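Local coordinates for GGDEF and EAL domain-containing protein (Vibrio cholerae O1 str. 2010EL-1786, PDB 6PWK) that binds the second messenger c-di-GMP and, as a LapD-type receptor, probably acts in a regulatory circuit that controls large adhesins and biofilm formation, at residues Asp249-Val252 with Ile253-Ile257; Val140-Lys143 with Arg144-Thr148; Val392-Gln395 with Thr396-Asp399. One frame throughout, in Å; residues are numbered along the deposited sequence.

Interaction 1 (Asp249-Val252 with Ile253-Ile257); sequences DQYV and IERVI. With C2E (9,9'-[(2R,3R,3aS,5S,7aR,9R,10R,10aS,12S,14aR)-3,5,10,12-tetrahydroxy-5,12-dioxidooctahydro-2H,7H-difuro[3,2-d:3',2'-j][1,3,7,9,2,8]tetraoxadiphosphacyclododecine-2,9-diyl]bis(2-amino-1,9-dihydro-6H-purin-6-one)), chain C.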
loop_
_atom_site.group_PDB
_atom_site.type_symbol
_atom_site.label_atom_id
_atom_site.label_comp_id
_atom_site.label_asym_id
_atom_site.label_seq_id
_atom_site.Cartn_x
_atom_site.Cartn_y
_atom_site.Cartn_z
ATOM N N ASP A 249 14.425 8.162 -10.564
ATOM C CA ASP A 249 13.980 8.117 -11.953
ATOM C C ASP A 249 13.677 9.510 -12.488
ATOM O O ASP A 249 13.957 9.805 -13.656
ATOM C CB ASP A 249 12.756 7.212 -12.087
ATOM C CG ASP A 249 13.124 5.742 -12.158
ATOM O OD1 ASP A 249 14.277 5.438 -12.529
ATOM O OD2 ASP A 249 12.262 4.893 -11.850
ATOM N N GLN A 250 13.109 10.383 -11.654
ATOM C CA GLN A 250 12.819 11.739 -12.107
ATOM C C GLN A 250 14.100 12.514 -12.394
ATOM O O GLN A 250 14.139 13.339 -13.313
ATOM C CB GLN A 250 11.963 12.469 -11.072
ATOM C CG GLN A 250 10.511 12.016 -11.057
ATOM C CD GLN A 250 9.769 12.458 -9.812
ATOM O OE1 GLN A 250 8.871 11.764 -9.332
ATOM N NE2 GLN A 250 10.138 13.617 -9.281
ATOM N N TYR A 251 15.158 12.260 -11.622
ATOM C CA TYR A 251 16.435 12.915 -11.886
ATOM C C TYR A 251 17.032 12.439 -13.205
ATOM O O TYR A 251 17.505 13.247 -14.012
ATOM C CB TYR A 251 17.406 12.664 -10.733
ATOM C CG TYR A 251 18.802 13.180 -10.997
ATOM C CD1 TYR A 251 19.116 14.521 -10.811
ATOM C CD2 TYR A 251 19.808 12.326 -11.434
ATOM C CE1 TYR A 251 20.391 14.997 -11.053
ATOM C CE2 TYR A 251 21.085 12.793 -11.680
ATOM C CZ TYR A 251 21.371 14.129 -11.487
ATOM O OH TYR A 251 22.642 14.598 -11.728
ATOM N N VAL A 252 17.017 11.124 -13.439
ATOM C CA VAL A 252 17.563 10.578 -14.678
ATOM C C VAL A 252 16.790 11.101 -15.881
ATOM O O VAL A 252 17.382 11.490 -16.895
ATOM C CB VAL A 252 17.560 9.039 -14.626
ATOM C CG1 VAL A 252 17.946 8.459 -15.981
ATOM C CG2 VAL A 252 18.501 8.543 -13.536
ATOM N N ILE A 253 15.457 11.130 -15.786
ATOM C CA ILE A 253 14.640 11.614 -16.897
ATOM C C ILE A 253 14.937 13.080 -17.180
ATOM O O ILE A 253 15.033 13.496 -18.342
ATOM C CB ILE A 253 13.146 11.382 -16.605
ATOM C CG1 ILE A 253 12.833 9.886 -16.576
ATOM C CG2 ILE A 253 12.282 12.080 -17.642
ATOM C CD1 ILE A 253 11.429 9.570 -16.114
ATOM N N GLU A 254 15.095 13.885 -16.127
ATOM C CA GLU A 254 15.441 15.290 -16.318
ATOM C C GLU A 254 16.785 15.432 -17.020
ATOM O O GLU A 254 16.916 16.197 -17.981
ATOM C CB GLU A 254 15.454 16.016 -14.972
ATOM C CG GLU A 254 14.073 16.318 -14.416
ATOM C CD GLU A 254 14.126 16.926 -13.028
ATOM O OE1 GLU A 254 15.187 16.834 -12.375
ATOM O OE2 GLU A 254 13.105 17.497 -12.589
ATOM N N ARG A 255 17.795 14.685 -16.562
ATOM C CA ARG A 255 19.124 14.783 -17.160
ATOM C C ARG A 255 19.118 14.314 -18.610
ATOM O O ARG A 255 19.796 14.900 -19.462
ATOM C CB ARG A 255 20.130 13.976 -16.339
ATOM C CG ARG A 255 20.324 14.496 -14.922
ATOM C CD ARG A 255 21.241 15.708 -14.885
ATOM N NE ARG A 255 22.649 15.327 -14.807
ATOM C CZ ARG A 255 23.469 15.258 -15.851
ATOM N NH1 ARG A 255 23.028 15.551 -17.067
ATOM N NH2 ARG A 255 24.733 14.900 -15.677
ATOM N N VAL A 256 18.355 13.262 -18.911
ATOM C CA VAL A 256 18.279 12.768 -20.284
ATOM C C VAL A 256 17.596 13.789 -21.187
ATOM O O VAL A 256 18.041 14.037 -22.314
ATOM C CB VAL A 256 17.563 11.406 -20.321
ATOM C CG1 VAL A 256 17.207 11.029 -21.749
ATOM C CG2 VAL A 256 18.438 10.333 -19.689
ATOM N N ILE A 257 16.509 14.402 -20.709
ATOM C CA ILE A 257 15.788 15.376 -21.524
ATOM C C ILE A 257 16.650 16.608 -21.780
ATOM O O ILE A 257 16.615 17.187 -22.873
ATOM C CB ILE A 257 14.446 15.736 -20.860
ATOM C CG1 ILE A 257 13.481 14.551 -20.948
ATOM C CG2 ILE A 257 13.829 16.971 -21.505
ATOM C CD1 ILE A 257 12.149 14.794 -20.282
HETATM P P1 C2E C . 19.331 -3.661 -17.436
HETATM O O2P C2E C . 18.067 -3.078 -18.008
HETATM O O1P C2E C . 19.297 -5.114 -17.821
HETATM O "O5'" C2E C . 20.665 -3.066 -18.177
HETATM C "C5'" C2E C . 21.580 -3.970 -18.701
HETATM C "C4'" C2E C . 22.694 -4.145 -17.632
HETATM O "O4'" C2E C . 23.540 -5.061 -18.003
HETATM C "C3'" C2E C . 23.558 -2.875 -17.523
HETATM O "O3'" C2E C . 24.273 -2.989 -16.390
HETATM C "C2'" C2E C . 24.508 -3.076 -18.713
HETATM O "O2'" C2E C . 25.701 -2.194 -18.571
HETATM C "C1'" C2E C . 24.882 -4.301 -18.476
HETATM N N9 C2E C . 25.408 -5.136 -19.526
HETATM C C8 C2E C . 25.026 -4.402 -20.600
HETATM N N7 C2E C . 25.448 -5.076 -21.701
HETATM C C5 C2E C . 26.058 -6.190 -21.313
HETATM C C6 C2E C . 26.733 -7.358 -22.054
HETATM O O6 C2E C . 26.800 -7.391 -23.236
HETATM N N1 C2E C . 27.306 -8.436 -21.308
HETATM C C2 C2E C . 27.262 -8.461 -19.868
HETATM N N2 C2E C . 27.828 -9.536 -19.058
HETATM N N3 C2E C . 26.613 -7.345 -19.201
HETATM C C4 C2E C . 26.018 -6.219 -19.965
HETATM P P11 C2E C . 24.154 -1.651 -15.417
HETATM O O21 C2E C . 24.767 -0.365 -15.906
HETATM O O11 C2E C . 24.897 -1.988 -14.149
HETATM O O5A C2E C . 22.535 -1.622 -15.096
HETATM C C5A C2E C . 22.150 -2.630 -14.202
HETATM C C4A C2E C . 20.720 -2.486 -13.869
HETATM O O4A C2E C . 20.543 -1.400 -13.165
HETATM C C3A C2E C . 19.801 -2.322 -15.271
HETATM O O3A C2E C . 19.385 -3.674 -15.780
HETATM C C2A C2E C . 18.817 -1.669 -14.948
HETATM O O2A C2E C . 17.716 -2.584 -14.478
HETATM C C1A C2E C . 19.329 -0.707 -13.742
HETATM N N91 C2E C . 19.627 0.486 -14.200
HETATM C C81 C2E C . 20.738 0.913 -14.821
HETATM N N71 C2E C . 20.545 2.219 -15.085
HETATM C C51 C2E C . 19.344 2.571 -14.634
HETATM C C61 C2E C . 18.592 3.897 -14.649
HETATM O O61 C2E C . 19.113 4.834 -15.139
HETATM N N11 C2E C . 17.283 4.006 -14.083
HETATM C C21 C2E C . 16.660 2.856 -13.489
HETATM N N21 C2E C . 15.328 2.971 -12.914
HETATM N N31 C2E C . 17.391 1.588 -13.482
HETATM C C41 C2E C . 18.758 1.484 -14.074
#
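Ile253 sits one helical turn beyond Asp249: its N donates to Asp249 O at 2.9 Å, and its branched apolar side chain packs on Ile271 and Phe303 of the sheet. Glu254 repeats the bond to Gln250 O, and its extended, charged chain suits the exposed side of the helix. Arg255 makes the main side-chain contact. Bent at chi2 and chi3 (-79° and -86°), it folds over one face of the Tyr251 ring, with CG 3.8 Å from the ring centroid in a CH-pi contact. The same bend brings Arg255 NE within 3.2 Å of Tyr251 OH as a hydrogen-bond donor. The hydroxyl lies at the guanidinium edge, in its plane, while the two flat groups stand almost perpendicular. Tyr251 OH is hydrogen-bonded to Asp198 OD1 as well, so the phenol oxygen bridges the arginine and a carboxylate. Val256 follows, its N bonding Val252 O and its CG2 lying 4.2 Å from Val252 CG1, two compact side chains on the buried side. At the start of the turn, Asp249 OD1 accepts from guanine N21 of c-di-GMP at 2.7 Å, while Asp249 OD2 is held by Ser277 and Ala274. This is i to i+4 pairing along an alpha-helix that lines the EAL-domain c-di-GMP pocket.

Interaction 2 (Val140-Lys143 with Arg144-Thr148); sequences VSNK and RQSST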
loop_
_atom_site.group_PDB
_atom_site.type_symbol
_atom_site.label_atom_id
_atom_site.label_comp_id
_atom_site.label_asym_id
_atom_site.label_seq_id
_atom_site.Cartn_x
_atom_site.Cartn_y
_atom_site.Cartn_z
ATOM N N VAL A 140 25.949 -14.761 3.756
ATOM C CA VAL A 140 27.207 -14.106 4.093
ATOM C C VAL A 140 27.960 -14.975 5.090
ATOM O O VAL A 140 27.353 -15.626 5.948
ATOM C CB VAL A 140 27.010 -12.669 4.642
ATOM C CG1 VAL A 140 25.631 -12.129 4.304
ATOM C CG2 VAL A 140 27.292 -12.587 6.140
ATOM N N SER A 141 29.281 -15.007 4.948
ATOM C CA SER A 141 30.161 -15.709 5.869
ATOM C C SER A 141 30.882 -14.686 6.737
ATOM O O SER A 141 31.480 -13.738 6.217
ATOM C CB SER A 141 31.177 -16.569 5.119
ATOM O OG SER A 141 32.129 -15.763 4.450
ATOM N N ASN A 142 30.821 -14.879 8.051
ATOM C CA ASN A 142 31.451 -13.963 8.994
ATOM C C ASN A 142 32.910 -14.369 9.152
ATOM O O ASN A 142 33.226 -15.341 9.840
ATOM C CB ASN A 142 30.720 -13.974 10.333
ATOM C CG ASN A 142 30.978 -12.720 11.145
ATOM O OD1 ASN A 142 31.210 -11.647 10.592
ATOM N ND2 ASN A 142 30.938 -12.852 12.467
ATOM N N LYS A 143 33.804 -13.624 8.503
ATOM C CA LYS A 143 35.240 -13.851 8.598
ATOM C C LYS A 143 35.960 -12.707 9.302
ATOM O O LYS A 143 37.195 -12.682 9.325
ATOM C CB LYS A 143 35.833 -14.082 7.205
ATOM C CG LYS A 143 35.185 -15.232 6.439
ATOM C CD LYS A 143 36.109 -15.770 5.356
ATOM C CE LYS A 143 35.425 -16.823 4.495
ATOM N NZ LYS A 143 34.612 -16.220 3.403
ATOM N N ARG A 144 35.216 -11.756 9.864
ATOM C CA ARG A 144 35.761 -10.706 10.712
ATOM C C ARG A 144 34.803 -10.490 11.874
ATOM O O ARG A 144 33.673 -10.984 11.871
ATOM C CB ARG A 144 35.982 -9.398 9.937
ATOM C CG ARG A 144 37.078 -9.466 8.884
ATOM C CD ARG A 144 37.307 -8.115 8.223
ATOM N NE ARG A 144 38.439 -8.146 7.299
ATOM C CZ ARG A 144 38.872 -7.097 6.608
ATOM N NH1 ARG A 144 38.270 -5.922 6.729
ATOM N NH2 ARG A 144 39.910 -7.223 5.791
ATOM N N GLN A 145 35.260 -9.753 12.884
ATOM C CA GLN A 145 34.408 -9.439 14.027
ATOM C C GLN A 145 33.430 -8.345 13.614
ATOM O O GLN A 145 33.834 -7.208 13.348
ATOM C CB GLN A 145 35.240 -9.011 15.232
ATOM C CG GLN A 145 34.448 -8.994 16.533
ATOM C CD GLN A 145 35.221 -8.389 17.687
ATOM O OE1 GLN A 145 35.833 -7.331 17.552
ATOM N NE2 GLN A 145 35.198 -9.062 18.833
ATOM N N SER A 146 32.146 -8.686 13.556
ATOM C CA SER A 146 31.119 -7.786 13.056
ATOM C C SER A 146 30.018 -7.610 14.093
ATOM O O SER A 146 29.720 -8.523 14.870
ATOM C CB SER A 146 30.515 -8.310 11.745
ATOM O OG SER A 146 31.530 -8.650 10.816
ATOM N N SER A 147 29.414 -6.423 14.096
ATOM C CA SER A 147 28.275 -6.149 14.958
ATOM C C SER A 147 27.014 -6.774 14.365
ATOM O O SER A 147 27.030 -7.378 13.288
ATOM C CB SER A 147 28.104 -4.645 15.152
ATOM O OG SER A 147 27.650 -4.027 13.962
ATOM N N THR A 148 25.894 -6.622 15.074
ATOM C CA THR A 148 24.659 -7.248 14.614
ATOM C C THR A 148 24.006 -6.452 13.489
ATOM O O THR A 148 23.416 -7.039 12.576
ATOM C CB THR A 148 23.690 -7.440 15.786
ATOM O OG1 THR A 148 22.549 -8.188 15.348
ATOM C CG2 THR A 148 23.230 -6.102 16.355
#
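Asn142 and Ser146 meet by their polar ends across the loop that follows the strand: Ser146 OG donates to Asn142 OD1 at 3.0 Å, and the hydroxyl lies in the carbonyl plane of the amide. The Asn142 side chain gets there because CG is anti to the backbone N (chi1 -159°), which swings the amide to the loop at Ser146. An asparagine suits this place since it can accept and donate at once. While OD1 takes the serine, ND2 donates to Gly43 O, so the amide is held from both ends and its rotation is fixed. Arg144 O passes close to the same amide without bonding to it.

The side chain of Arg144 lays its foot against the preceding peptide, with CG 3.2 Å from Lys143 O. Beyond CG it runs fully extended to NE and touches Asp176, a long charged chain in keeping with an exposed loop position. Lys143 heads another way. Its chain bends only at the last torsion (chi4 84°), placing NZ 2.7 Å from Ser141 OG, to which it donates. NZ also bonds Ser174 OG, so the ammonium group bridges two neighbouring strands, where a long charged chain suits the exposed position. Ser146, being small, fits beside Leu151 and Ser175.

Ser147 stands at the N-cap position, just before helix 148-164. The whole is a strand-to-helix connection of the GGDEF domain, with a side-chain hydrogen bond spanning the loop between strand 136-142 and a helix that supplies residues to a c-di-GMP site.

Interaction 3 (Val392-Gln395 with Thr396-Asp399); sequences VETQ and TQLD. With C2E (9,9'-[(2R,3R,3aS,5S,7aR,9R,10R,10aS,12S,14aR)-3,5,10,12-tetrahydroxy-5,12-dioxidooctahydro-2H,7H-difuro[3,2-d:3',2'-j][1,3,7,9,2,8]tetraoxadiphosphacyclododecine-2,9-diyl]bis(2-amino-1,9-dihydro-6H-purin-6-one)), chain C.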
loop_
_atom_site.group_PDB
_atom_site.type_symbol
_atom_site.label_atom_id
_atom_site.label_comp_id
_atom_site.label_asym_id
_atom_site.label_seq_id
_atom_site.Cartn_x
_atom_site.Cartn_y
_atom_site.Cartn_z
ATOM N N VAL A 392 24.189 -9.298 -25.254
ATOM C CA VAL A 392 24.877 -10.226 -26.146
ATOM C C VAL A 392 26.376 -9.961 -26.059
ATOM O O VAL A 392 26.839 -8.851 -26.348
ATOM C CB VAL A 392 24.373 -10.082 -27.589
ATOM C CG1 VAL A 392 24.875 -11.240 -28.442
ATOM C CG2 VAL A 392 22.855 -10.007 -27.618
ATOM N N GLU A 393 27.136 -10.981 -25.662
ATOM C CA GLU A 393 28.572 -10.868 -25.443
ATOM C C GLU A 393 29.414 -11.523 -26.523
ATOM O O GLU A 393 30.484 -11.007 -26.854
ATOM C CB GLU A 393 28.962 -11.491 -24.096
ATOM C CG GLU A 393 28.312 -10.873 -22.890
ATOM C CD GLU A 393 28.949 -11.336 -21.594
ATOM O OE1 GLU A 393 29.439 -10.479 -20.827
ATOM O OE2 GLU A 393 28.976 -12.560 -21.351
ATOM N N THR A 394 28.982 -12.658 -27.066
ATOM C CA THR A 394 29.818 -13.464 -27.941
ATOM C C THR A 394 29.157 -13.649 -29.299
ATOM O O THR A 394 27.940 -13.512 -29.450
ATOM C CB THR A 394 30.106 -14.839 -27.325
ATOM O OG1 THR A 394 28.906 -15.623 -27.325
ATOM C CG2 THR A 394 30.608 -14.690 -25.895
ATOM N N GLN A 395 29.992 -13.961 -30.294
ATOM C CA GLN A 395 29.475 -14.310 -31.612
ATOM C C GLN A 395 28.665 -15.596 -31.560
ATOM O O GLN A 395 27.723 -15.770 -32.340
ATOM C CB GLN A 395 30.627 -14.437 -32.611
ATOM C CG GLN A 395 30.191 -14.651 -34.056
ATOM C CD GLN A 395 29.552 -13.418 -34.667
ATOM O OE1 GLN A 395 30.088 -12.313 -34.574
ATOM N NE2 GLN A 395 28.396 -13.600 -35.298
ATOM N N THR A 396 29.013 -16.505 -30.645
ATOM C CA THR A 396 28.207 -17.705 -30.439
ATOM C C THR A 396 26.794 -17.341 -29.998
ATOM O O THR A 396 25.808 -17.873 -30.522
ATOM C CB THR A 396 28.875 -18.615 -29.407
ATOM O OG1 THR A 396 30.205 -18.931 -29.837
ATOM C CG2 THR A 396 28.080 -19.901 -29.234
ATOM N N GLN A 397 26.677 -16.431 -29.027
ATOM C CA GLN A 397 25.362 -15.936 -28.631
ATOM C C GLN A 397 24.683 -15.210 -29.786
ATOM O O GLN A 397 23.490 -15.408 -30.039
ATOM C CB GLN A 397 25.487 -15.015 -27.420
ATOM C CG GLN A 397 25.907 -15.714 -26.139
ATOM C CD GLN A 397 26.414 -14.745 -25.091
ATOM O OE1 GLN A 397 26.592 -13.556 -25.363
ATOM N NE2 GLN A 397 26.657 -15.247 -23.887
ATOM N N LEU A 398 25.435 -14.373 -30.503
ATOM C CA LEU A 398 24.863 -13.623 -31.618
ATOM C C LEU A 398 24.351 -14.559 -32.706
ATOM O O LEU A 398 23.258 -14.354 -33.251
ATOM C CB LEU A 398 25.901 -12.657 -32.181
ATOM C CG LEU A 398 25.408 -11.482 -33.026
ATOM C CD1 LEU A 398 24.452 -10.617 -32.225
ATOM C CD2 LEU A 398 26.587 -10.660 -33.519
ATOM N N ASP A 399 25.123 -15.599 -33.032
ATOM C CA ASP A 399 24.701 -16.536 -34.072
ATOM C C ASP A 399 23.515 -17.377 -33.615
ATOM O O ASP A 399 22.614 -17.670 -34.411
ATOM C CB ASP A 399 25.867 -17.438 -34.479
ATOM C CG ASP A 399 26.985 -16.676 -35.166
ATOM O OD1 ASP A 399 26.688 -15.717 -35.909
ATOM O OD2 ASP A 399 28.163 -17.036 -34.959
HETATM P P1 C2E C . 19.331 -3.661 -17.436
HETATM O O2P C2E C . 18.067 -3.078 -18.008
HETATM O O1P C2E C . 19.297 -5.114 -17.821
HETATM O "O5'" C2E C . 20.665 -3.066 -18.177
HETATM C "C5'" C2E C . 21.580 -3.970 -18.701
HETATM C "C4'" C2E C . 22.694 -4.145 -17.632
HETATM O "O4'" C2E C . 23.540 -5.061 -18.003
HETATM C "C3'" C2E C . 23.558 -2.875 -17.523
HETATM O "O3'" C2E C . 24.273 -2.989 -16.390
HETATM C "C2'" C2E C . 24.508 -3.076 -18.713
HETATM O "O2'" C2E C . 25.701 -2.194 -18.571
HETATM C "C1'" C2E C . 24.882 -4.301 -18.476
HETATM N N9 C2E C . 25.408 -5.136 -19.526
HETATM C C8 C2E C . 25.026 -4.402 -20.600
HETATM N N7 C2E C . 25.448 -5.076 -21.701
HETATM C C5 C2E C . 26.058 -6.190 -21.313
HETATM C C6 C2E C . 26.733 -7.358 -22.054
HETATM O O6 C2E C . 26.800 -7.391 -23.236
HETATM N N1 C2E C . 27.306 -8.436 -21.308
HETATM C C2 C2E C . 27.262 -8.461 -19.868
HETATM N N2 C2E C . 27.828 -9.536 -19.058
HETATM N N3 C2E C . 26.613 -7.345 -19.201
HETATM C C4 C2E C . 26.018 -6.219 -19.965
HETATM P P11 C2E C . 24.154 -1.651 -15.417
HETATM O O21 C2E C . 24.767 -0.365 -15.906
HETATM O O11 C2E C . 24.897 -1.988 -14.149
HETATM O O5A C2E C . 22.535 -1.622 -15.096
HETATM C C5A C2E C . 22.150 -2.630 -14.202
HETATM C C4A C2E C . 20.720 -2.486 -13.869
HETATM O O4A C2E C . 20.543 -1.400 -13.165
HETATM C C3A C2E C . 19.801 -2.322 -15.271
HETATM O O3A C2E C . 19.385 -3.674 -15.780
HETATM C C2A C2E C . 18.817 -1.669 -14.948
HETATM O O2A C2E C . 17.716 -2.584 -14.478
HETATM C C1A C2E C . 19.329 -0.707 -13.742
HETATM N N91 C2E C . 19.627 0.486 -14.200
HETATM C C81 C2E C . 20.738 0.913 -14.821
HETATM N N71 C2E C . 20.545 2.219 -15.085
HETATM C C51 C2E C . 19.344 2.571 -14.634
HETATM C C61 C2E C . 18.592 3.897 -14.649
HETATM O O61 C2E C . 19.113 4.834 -15.139
HETATM N N11 C2E C . 17.283 4.006 -14.083
HETATM C C21 C2E C . 16.660 2.856 -13.489
HETATM N N21 C2E C . 15.328 2.971 -12.914
HETATM N N31 C2E C . 17.391 1.588 -13.482
HETATM C C41 C2E C . 18.758 1.484 -14.074
#
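The amide of Gln397 presents its oxygen to the backbone before the helix: Glu393 N approaches OE1 nearly along the C=O axis at 2.6 Å, while Thr394 N, at 3.1 Å, lies above the amide plane. A second pair of flat groups meets farther on. Gln395 NE2 donates to Asp399 OD1 at 2.8 Å, in the plane of its own amide but from above the carboxylate, the two planes being 42° apart. Gln395 reaches its partner one turn on because its chain, with CG anti to the backbone N (chi1 -174°), bends at chi2 (70°). The third flat group, the Glu393 carboxylate, meets the N1 and N2 donors of a guanine of c-di-GMP: OE1 alone accepts from N2 at 2.6 Å and, weakly, from N1.

Thr394 OG1 accepts from Gln397 N at 2.9 Å, giving a first-turn N-H a side-chain acceptor. Threonine suits this N-cap because its hydroxyl is close to the backbone, and Gln397 returns the bond by accepting Thr394 N at OE1. On the inner side, Val392 CG1 packs on Leu398 CD1 at 3.9 Å, and both touch Ile413. Thr394 and Gln397 form a capping box at the start of helix 395-402, beside the EAL-domain c-di-GMP pocket.

In the fold
Interactions 1 and 3 belong to the EAL domain and address the same c-di-GMP molecule from its two ends. Their nearest atoms are about 21 Å apart and their centres 32 Å apart, a gap spanned by the ligand, with one guanine held by each contact. A magnesium ion bound by Glu218, Asn272, Glu304 and Asp334 lies about 11 Å from the side chain of Asp249 and about 13 Å from that of Val392. Interaction 2 stands apart in the GGDEF domain, its centre 38 Å from that of interaction 1 and 40 Å from that of interaction 3. The side chain of Ser146 in interaction 2 is about 12 Å from a bound c-di-GMP.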